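PDB 3OD1: ATP phosphoribosyltransferase regulatory subunit from Bacillus halodurans, which is probably required for the first step of histidine biosynthesis, acting with HisG, and may allow histidine to feedback-regulate ATP phosphoribosyltransferase activity. Local coordinates for residues E52-V57 against L68-D73; S61-Q66 against V112-Q117; I46-L51 against P83-P88. All blocks are in the same frame, centred on the assembly; numbering follows the deposited sequence.

In the fold
Starting from the N terminus, 46-51 leaves the edge of the large mixed sheet and meets 83-88 at the start of helix 86-94: interaction 3. The chain it encloses includes the small antiparallel sheet, and within that loop interaction 1 brings the strand-to-helix junction at 52-57 against strand 69-72. Interaction 2 begins between the two halves of interaction 1, at 61-66, and runs on to 112-117 at the end of strand 104-113, so it crosses both of the others. D65 of interaction 2 bonds to Y54 and K70 of interaction 1, while S61 and R114 bond to D84 and P83 of interaction 3. Together they tie the small sheet, helix 86-94 and the large sheet near the second subunit.

Interaction 1: E52-V57 against L68-D73; sequences EYYETV and LFKLLD
Y54 OH and K70 NZ come together over one carboxylate, that of D65: the hydroxyl is hydrogen-bonded to one oxygen and the ammonium forms a salt bridge with the other. Consistent with that shared partner, Y54 OH lies 3.3 Å from K70 NZ. Next to the ammonium, the aliphatic end of K70 lies slantwise by the phenol, its CE 3.5 Å from Y54 CE1. The lysine gets there because its chain is fully extended beyond CG, running out from strand 69-72 to the tyrosine. L68 comes in differently. Its CD1 methyl meets the ring edge, near the ring plane, 3.8 Å from Y54 CE1, and the two side chains run at about a right angle. With CG anti to the backbone N (chi1 166°), Y54 sends its ring off the first turn of the helix, where both partners can touch it. Across the two segments the contact is mainly ring against aliphatic groups; the charge of K70 is probably balanced by D65. Y54 opens helix 54-60 directly after strand 51-53. That strand and 69-72 are the outer members of a three-stranded antiparallel sheet, and strand 78-81 runs between them, with Y54 packing on its T78.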
loop_
_atom_site.group_PDB
_atom_site.type_symbol
_atom_site.label_atom_id
_atom_site.label_comp_id
_atom_site.label_asym_id
_atom_site.label_seq_id
_atom_site.Cartn_x
_atom_site.Cartn_y
_atom_site.Cartn_z
ATOM N N GLU B 52 5.255 6.272 13.377
ATOM C CA GLU B 52 4.901 6.093 14.785
ATOM C C GLU B 52 5.956 6.814 15.620
ATOM O O GLU B 52 7.051 7.115 15.126
ATOM C CB GLU B 52 4.844 4.601 15.162
ATOM C CG GLU B 52 3.868 3.752 14.339
ATOM C CD GLU B 52 2.463 3.700 14.925
ATOM O OE1 GLU B 52 2.208 4.372 15.943
ATOM O OE2 GLU B 52 1.612 2.987 14.367
ATOM N N TYR B 53 5.631 7.126 16.874
ATOM C CA TYR B 53 6.631 7.665 17.793
ATOM C C TYR B 53 7.682 6.625 18.118
ATOM O O TYR B 53 7.369 5.457 18.338
ATOM C CB TYR B 53 5.990 8.121 19.105
ATOM C CG TYR B 53 5.288 9.444 19.011
ATOM C CD1 TYR B 53 5.992 10.615 18.768
ATOM C CD2 TYR B 53 3.905 9.525 19.170
ATOM C CE1 TYR B 53 5.325 11.840 18.683
ATOM C CE2 TYR B 53 3.242 10.725 19.094
ATOM C CZ TYR B 53 3.951 11.879 18.850
ATOM O OH TYR B 53 3.264 13.066 18.779
ATOM N N TYR B 54 8.936 7.051 18.161
ATOM C CA TYR B 54 10.018 6.158 18.552
ATOM C C TYR B 54 9.892 5.696 20.007
ATOM O O TYR B 54 10.034 4.506 20.310
ATOM C CB TYR B 54 11.359 6.855 18.352
ATOM C CG TYR B 54 12.512 6.164 19.026
ATOM C CD1 TYR B 54 12.933 4.906 18.618
ATOM C CD2 TYR B 54 13.196 6.776 20.066
ATOM C CE1 TYR B 54 14.001 4.278 19.231
ATOM C CE2 TYR B 54 14.261 6.156 20.685
ATOM C CZ TYR B 54 14.657 4.909 20.269
ATOM O OH TYR B 54 15.719 4.295 20.886
ATOM N N GLU B 55 9.623 6.643 20.901
ATOM C CA GLU B 55 9.668 6.363 22.335
ATOM C C GLU B 55 8.577 5.397 22.787
ATOM O O GLU B 55 8.695 4.778 23.831
ATOM C CB GLU B 55 9.607 7.661 23.148
ATOM C CG GLU B 55 10.860 8.517 23.035
ATOM C CD GLU B 55 12.123 7.808 23.526
ATOM O OE1 GLU B 55 12.012 6.742 24.177
ATOM O OE2 GLU B 55 13.232 8.323 23.259
ATOM N N THR B 56 7.520 5.267 21.993
ATOM C CA THR B 56 6.436 4.349 22.323
ATOM C C THR B 56 6.485 3.071 21.477
ATOM O O THR B 56 7.014 2.051 21.910
ATOM C CB THR B 56 5.061 5.036 22.192
ATOM O OG1 THR B 56 4.879 5.514 20.851
ATOM C CG2 THR B 56 4.963 6.216 23.171
ATOM N N VAL B 57 5.944 3.138 20.264
ATOM C CA VAL B 57 5.922 1.990 19.364
ATOM C C VAL B 57 7.329 1.565 18.942
ATOM O O VAL B 57 7.654 0.373 18.921
ATOM C CB VAL B 57 5.064 2.305 18.117
ATOM C CG1 VAL B 57 5.217 1.223 17.058
ATOM C CG2 VAL B 57 3.605 2.506 18.526
ATOM N N LEU B 68 16.065 0.279 13.361
ATOM C CA LEU B 68 14.912 1.154 13.166
ATOM C C LEU B 68 15.262 2.302 12.238
ATOM O O LEU B 68 16.369 2.849 12.325
ATOM C CB LEU B 68 14.418 1.709 14.501
ATOM C CG LEU B 68 13.917 0.686 15.522
ATOM C CD1 LEU B 68 13.710 1.352 16.863
ATOM C CD2 LEU B 68 12.622 0.051 15.029
ATOM N N PHE B 69 14.336 2.656 11.337
ATOM C CA PHE B 69 14.486 3.880 10.560
ATOM C C PHE B 69 13.952 5.052 11.381
ATOM O O PHE B 69 12.737 5.313 11.420
ATOM C CB PHE B 69 13.755 3.799 9.209
ATOM C CG PHE B 69 14.181 4.868 8.220
ATOM C CD1 PHE B 69 14.009 6.217 8.510
ATOM C CD2 PHE B 69 14.744 4.524 7.002
ATOM C CE1 PHE B 69 14.402 7.204 7.605
ATOM C CE2 PHE B 69 15.135 5.512 6.086
ATOM C CZ PHE B 69 14.973 6.846 6.398
ATOM N N LYS B 70 14.872 5.762 12.026
ATOM C CA LYS B 70 14.540 6.935 12.823
ATOM C C LYS B 70 14.622 8.226 12.021
ATOM O O LYS B 70 15.411 8.338 11.073
ATOM C CB LYS B 70 15.488 7.032 14.031
ATOM C CG LYS B 70 15.386 5.873 15.011
ATOM C CD LYS B 70 16.550 5.884 16.001
ATOM C CE LYS B 70 16.547 4.651 16.898
ATOM N NZ LYS B 70 17.435 4.842 18.107
ATOM N N LEU B 71 13.802 9.200 12.408
ATOM C CA LEU B 71 13.882 10.558 11.865
ATOM C C LEU B 71 13.350 11.550 12.882
ATOM O O LEU B 71 12.536 11.196 13.738
ATOM C CB LEU B 71 13.067 10.697 10.566
ATOM C CG LEU B 71 11.581 10.342 10.699
ATOM C CD1 LEU B 71 10.685 11.352 9.978
ATOM C CD2 LEU B 71 11.326 8.908 10.226
ATOM N N LEU B 72 13.793 12.799 12.777
ATOM C CA LEU B 72 13.229 13.879 13.588
ATOM C C LEU B 72 12.077 14.593 12.886
ATOM O O LEU B 72 12.153 14.893 11.686
ATOM C CB LEU B 72 14.299 14.910 13.932
ATOM C CG LEU B 72 15.499 14.417 14.739
ATOM C CD1 LEU B 72 16.450 15.583 14.973
ATOM C CD2 LEU B 72 15.045 13.812 16.059
ATOM N N ASP B 73 11.012 14.874 13.633
ATOM C CA ASP B 73 9.955 15.711 13.096
ATOM C C ASP B 73 10.363 17.171 13.273
ATOM O O ASP B 73 11.478 17.460 13.710
ATOM C CB ASP B 73 8.585 15.401 13.709
ATOM C CG ASP B 73 8.503 15.720 15.190
ATOM O OD1 ASP B 73 9.351 16.478 15.706
ATOM O OD2 ASP B 73 7.566 15.211 15.840
#

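Interaction 2: S61-Q66 against V112-Q117; sequences SAILDQ and VYRAQQ
I63 lies over one face of the R114 guanidinium in a surface contact, where the loop between helix 54-60 and strand 69-72 meets the end of strand 104-113. That strand pairs antiparallel with 125-134, and the hairpin they form is consistent with motif 2 of class II aminoacyl-tRNA synthetases. The isoleucine covers the flat group with two branches: CD1 comes within 3.4 Å of R114 NH2, while CG2 sits 3.9 Å above the plane, toward the rim. R114 folds back to meet it, its chain bent at chi2 (-72°). Its rotation is probably restrained through NH1, which donates a 2.9 Å bond to Y113 O; the oxygen lies near the guanidinium plane, but the donor stands above the carbonyl plane. NH1 also bonds P83 O, so two backbone carbonyls hold this nitrogen. With the guanidinium gone, as in an alanine here, the Y113 and P83 carbonyls would probably both lose this donor, and I63 the flat surface it covers. Farther along, A115 CB packs 3.7 Å from Q66 O. The loop carrying I63 is shaped by an ST turn, in which I63 N donates to S61 OG at 3.0 Å with an N-H...O angle of 157°.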
loop_
_atom_site.group_PDB
_atom_site.type_symbol
_atom_site.label_atom_id
_atom_site.label_comp_id
_atom_site.label_asym_id
_atom_site.label_seq_id
_atom_site.Cartn_x
_atom_site.Cartn_y
_atom_site.Cartn_z
ATOM N N SER B 61 8.807 -2.448 19.706
ATOM C CA SER B 61 8.892 -3.292 18.517
ATOM C C SER B 61 9.899 -4.426 18.710
ATOM O O SER B 61 10.874 -4.284 19.462
ATOM C CB SER B 61 9.304 -2.449 17.307
ATOM O OG SER B 61 9.592 -3.274 16.195
ATOM N N ALA B 62 9.666 -5.543 18.027
ATOM C CA ALA B 62 10.607 -6.663 18.042
ATOM C C ALA B 62 11.882 -6.335 17.268
ATOM O O ALA B 62 12.914 -6.972 17.452
ATOM C CB ALA B 62 9.954 -7.917 17.464
ATOM N N ILE B 63 11.794 -5.340 16.391
ATOM C CA ILE B 63 12.927 -4.902 15.580
ATOM C C ILE B 63 13.955 -4.200 16.455
ATOM O O ILE B 63 13.605 -3.333 17.253
ATOM C CB ILE B 63 12.457 -3.959 14.445
ATOM C CG1 ILE B 63 11.292 -4.610 13.703
ATOM C CG2 ILE B 63 13.595 -3.666 13.477
ATOM C CD1 ILE B 63 11.565 -6.041 13.275
ATOM N N LEU B 64 15.219 -4.591 16.315
ATOM C CA LEU B 64 16.280 -4.069 17.180
ATOM C C LEU B 64 16.470 -2.591 16.937
ATOM O O LEU B 64 16.296 -2.113 15.818
ATOM C CB LEU B 64 17.595 -4.809 16.929
ATOM C CG LEU B 64 17.877 -6.021 17.818
ATOM C CD1 LEU B 64 16.588 -6.630 18.357
ATOM C CD2 LEU B 64 18.717 -7.043 17.070
ATOM N N ASP B 65 16.828 -1.867 17.986
ATOM C CA ASP B 65 16.940 -0.421 17.908
ATOM C C ASP B 65 17.821 0.042 16.740
ATOM O O ASP B 65 17.502 1.010 16.054
ATOM C CB ASP B 65 17.471 0.128 19.227
ATOM C CG ASP B 65 17.320 1.626 19.331
ATOM O OD1 ASP B 65 16.235 2.102 19.741
ATOM O OD2 ASP B 65 18.293 2.333 19.002
ATOM N N GLN B 66 18.926 -0.657 16.519
ATOM C CA GLN B 66 19.872 -0.279 15.482
ATOM C C GLN B 66 19.272 -0.458 14.083
ATOM O O GLN B 66 19.741 0.144 13.113
ATOM C CB GLN B 66 21.154 -1.100 15.628
ATOM C CG GLN B 66 22.309 -0.651 14.760
ATOM C CD GLN B 66 23.613 -1.353 15.121
ATOM O OE1 GLN B 66 23.761 -1.891 16.222
ATOM N NE2 GLN B 66 24.568 -1.344 14.195
ATOM N N VAL B 112 6.946 -2.104 5.506
ATOM C CA VAL B 112 7.655 -1.771 6.735
ATOM C C VAL B 112 9.079 -1.366 6.380
ATOM O O VAL B 112 9.517 -1.530 5.232
ATOM C CB VAL B 112 7.644 -2.959 7.739
ATOM C CG1 VAL B 112 6.210 -3.247 8.175
ATOM C CG2 VAL B 112 8.240 -4.188 7.098
ATOM N N TYR B 113 9.799 -0.829 7.360
ATOM C CA TYR B 113 11.007 -0.076 7.065
ATOM C C TYR B 113 12.149 -0.453 7.998
ATOM O O TYR B 113 11.938 -0.813 9.153
ATOM C CB TYR B 113 10.730 1.437 7.141
ATOM C CG TYR B 113 9.588 1.910 6.251
ATOM C CD1 TYR B 113 9.825 2.385 4.964
ATOM C CD2 TYR B 113 8.277 1.856 6.694
ATOM C CE1 TYR B 113 8.780 2.814 4.148
ATOM C CE2 TYR B 113 7.225 2.282 5.900
ATOM C CZ TYR B 113 7.482 2.760 4.626
ATOM O OH TYR B 113 6.430 3.156 3.834
ATOM N N ARG B 114 13.361 -0.372 7.468
ATOM C CA ARG B 114 14.575 -0.653 8.218
ATOM C C ARG B 114 15.524 0.525 8.051
ATOM O O ARG B 114 15.459 1.252 7.052
ATOM C CB ARG B 114 15.243 -1.912 7.679
ATOM C CG ARG B 114 14.415 -3.157 7.821
ATOM C CD ARG B 114 14.362 -3.576 9.265
ATOM N NE ARG B 114 13.571 -4.788 9.441
ATOM C CZ ARG B 114 12.284 -4.780 9.752
ATOM N NH1 ARG B 114 11.661 -3.619 9.910
ATOM N NH2 ARG B 114 11.624 -5.918 9.892
ATOM N N ALA B 115 16.409 0.718 9.027
ATOM C CA ALA B 115 17.400 1.780 8.927
ATOM C C ALA B 115 18.251 1.538 7.679
ATOM O O ALA B 115 18.543 0.393 7.338
ATOM C CB ALA B 115 18.272 1.821 10.184
ATOM N N GLN B 116 18.628 2.607 6.983
ATOM C CA GLN B 116 19.481 2.477 5.799
ATOM C C GLN B 116 20.895 2.047 6.205
ATOM O O GLN B 116 21.672 2.849 6.723
ATOM C CB GLN B 116 19.523 3.799 5.023
ATOM C CG GLN B 116 18.141 4.347 4.687
ATOM C CD GLN B 116 18.175 5.763 4.145
ATOM O OE1 GLN B 116 18.277 6.728 4.907
ATOM N NE2 GLN B 116 18.073 5.897 2.819
ATOM N N GLN B 117 21.217 0.778 5.984
ATOM C CA GLN B 117 22.521 0.247 6.371
ATOM C C GLN B 117 23.206 -0.393 5.172
ATOM O O GLN B 117 22.592 -1.172 4.441
ATOM C CB GLN B 117 22.384 -0.760 7.520
ATOM C CG GLN B 117 21.890 -2.143 7.108
ATOM C CD GLN B 117 22.993 -3.193 7.153
ATOM O OE1 GLN B 117 24.107 -2.966 6.674
ATOM N NE2 GLN B 117 22.681 -4.356 7.723
#

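Interaction 3: I46-L51 against P83-P88; sequences IETPTL and PDMTAP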
loop_
_atom_site.group_PDB
_atom_site.type_symbol
_atom_site.label_atom_id
_atom_site.label_comp_id
_atom_site.label_asym_id
_atom_site.label_seq_id
_atom_site.Cartn_x
_atom_site.Cartn_y
_atom_site.Cartn_z
ATOM N N ILE B 46 -6.637 -4.174 8.519
ATOM C CA ILE B 46 -6.602 -2.787 8.964
ATOM C C ILE B 46 -5.417 -2.082 8.322
ATOM O O ILE B 46 -4.620 -2.721 7.613
ATOM C CB ILE B 46 -6.538 -2.658 10.514
ATOM C CG1 ILE B 46 -5.493 -3.609 11.109
ATOM C CG2 ILE B 46 -7.913 -2.911 11.118
ATOM C CD1 ILE B 46 -4.040 -3.139 10.905
ATOM N N GLU B 47 -5.325 -0.769 8.534
ATOM C CA GLU B 47 -4.086 -0.052 8.243
ATOM C C GLU B 47 -3.716 0.873 9.392
ATOM O O GLU B 47 -4.577 1.322 10.151
ATOM C CB GLU B 47 -4.164 0.712 6.915
ATOM C CG GLU B 47 -4.349 -0.227 5.723
ATOM C CD GLU B 47 -4.502 0.488 4.372
ATOM O OE1 GLU B 47 -4.948 1.657 4.343
ATOM O OE2 GLU B 47 -4.186 -0.144 3.336
ATOM N N THR B 48 -2.422 1.121 9.539
ATOM C CA THR B 48 -1.917 2.044 10.553
ATOM C C THR B 48 -1.010 3.029 9.823
ATOM O O THR B 48 -0.727 2.838 8.631
ATOM C CB THR B 48 -1.105 1.297 11.626
ATOM O OG1 THR B 48 -0.034 0.595 10.987
ATOM C CG2 THR B 48 -1.982 0.304 12.386
ATOM N N PRO B 49 -0.553 4.087 10.515
ATOM C CA PRO B 49 0.193 5.142 9.811
ATOM C C PRO B 49 1.603 4.724 9.450
ATOM O O PRO B 49 2.163 3.785 10.023
ATOM C CB PRO B 49 0.273 6.279 10.844
ATOM C CG PRO B 49 -0.814 5.960 11.850
ATOM C CD PRO B 49 -0.836 4.461 11.913
ATOM N N THR B 50 2.187 5.470 8.525
ATOM C CA THR B 50 3.555 5.241 8.127
ATOM C C THR B 50 4.517 5.633 9.254
ATOM O O THR B 50 5.582 5.050 9.400
ATOM C CB THR B 50 3.866 6.033 6.851
ATOM O OG1 THR B 50 3.030 5.548 5.794
ATOM C CG2 THR B 50 5.331 5.869 6.462
ATOM N N LEU B 51 4.122 6.615 10.058
ATOM C CA LEU B 51 4.980 7.122 11.126
ATOM C C LEU B 51 4.411 6.806 12.503
ATOM O O LEU B 51 3.227 7.043 12.759
ATOM C CB LEU B 51 5.122 8.641 10.998
ATOM C CG LEU B 51 5.919 9.129 9.783
ATOM C CD1 LEU B 51 5.625 10.598 9.500
ATOM C CD2 LEU B 51 7.398 8.916 10.015
ATOM N N PRO B 83 8.493 -0.090 11.814
ATOM C CA PRO B 83 9.366 -1.250 11.664
ATOM C C PRO B 83 8.581 -2.548 11.466
ATOM O O PRO B 83 9.113 -3.510 10.899
ATOM C CB PRO B 83 10.147 -1.268 12.993
ATOM C CG PRO B 83 9.272 -0.550 13.957
ATOM C CD PRO B 83 8.595 0.517 13.151
ATOM N N ASP B 84 7.338 -2.583 11.939
ATOM C CA ASP B 84 6.527 -3.800 11.876
ATOM C C ASP B 84 5.048 -3.431 12.022
ATOM O O ASP B 84 4.720 -2.282 12.314
ATOM C CB ASP B 84 6.933 -4.761 12.998
ATOM C CG ASP B 84 6.629 -4.195 14.398
ATOM O OD1 ASP B 84 7.335 -3.273 14.851
ATOM O OD2 ASP B 84 5.670 -4.652 15.043
HETATM N N MSE B 85 4.156 -4.404 11.856
HETATM C CA MSE B 85 2.729 -4.146 12.046
HETATM C C MSE B 85 2.174 -4.638 13.389
HETATM O O MSE B 85 1.060 -4.270 13.777
HETATM C CB MSE B 85 1.912 -4.716 10.879
HETATM C CG MSE B 85 1.955 -3.823 9.607
HETATM SE SE MSE B 85 1.317 -2.001 9.957
HETATM C CE MSE B 85 -0.552 -2.386 10.370
ATOM N N THR B 86 2.948 -5.458 14.094
ATOM C CA THR B 86 2.475 -6.022 15.354
ATOM C C THR B 86 2.350 -4.957 16.451
ATOM O O THR B 86 1.319 -4.866 17.125
ATOM C CB THR B 86 3.358 -7.181 15.847
ATOM O OG1 THR B 86 3.427 -8.192 14.832
ATOM C CG2 THR B 86 2.772 -7.780 17.129
ATOM N N ALA B 87 3.388 -4.150 16.635
ATOM C CA ALA B 87 3.318 -3.104 17.655
ATOM C C ALA B 87 2.265 -2.025 17.313
ATOM O O ALA B 87 1.497 -1.585 18.187
ATOM C CB ALA B 87 4.703 -2.507 17.929
ATOM N N PRO B 88 2.203 -1.601 16.034
ATOM C CA PRO B 88 1.105 -0.690 15.688
ATOM C C PRO B 88 -0.260 -1.334 15.917
ATOM O O PRO B 88 -1.165 -0.658 16.392
ATOM C CB PRO B 88 1.353 -0.383 14.201
ATOM C CG PRO B 88 2.866 -0.471 14.080
ATOM C CD PRO B 88 3.243 -1.638 14.986
#
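T48 and M85, the latter modelled as selenomethionine, reach toward each other tip to tip. The threonine hydroxyl does the touching: OG1 lies 3.1 Å from M85 SE and equally near its CE methyl. Two bends bring the M85 chain round to this spot, at chi2 (-58°) and chi3 (-66°), so that its end curls toward the 46-51 loop although its CB does not point there. T48 answers with OG1 set between its backbone N and carbonyl carbon (chi1 57°), which turns the hydroxyl to the selenium and leaves CG2 alongside, 3.7 Å from M85 CE.

I46 approaches the same methyl in another manner. It and M85 slide past one another in opposite directions, and the meeting point is I46 CD1, 3.6 Å from M85 CE. P88 supplies the remaining surface: its side chain runs at about a right angle to that of T48, with P88 CB 3.6 Å from T48 OG1. Helix 86-94 begins just here, and D84 caps it through a nearly straight bond of 2.8 Å from A87 N to D84 OD2, accepted on the syn side of the carboxylate.

All four touching residues are buried. M85 also packs on Y108 and S110 of strand 104-113, and I46 on I89 and L92 of the helix. Helix 21-40, strand 44-45 and P49, which packs on D18 of the second subunit, are consistent with motif 1 of class II aminoacyl-tRNA synthetases, part of the dimer interface in that family. Between 46-51 and 83-88 themselves no hydrogen bond forms; methyl groups, a proline ring and the chalcogen of M85 (selenium in this model, sulfur in ordinary methionine) are set against one hydroxyl, and the fit is therefore likely to depend more on close shape than on directed polar bonds.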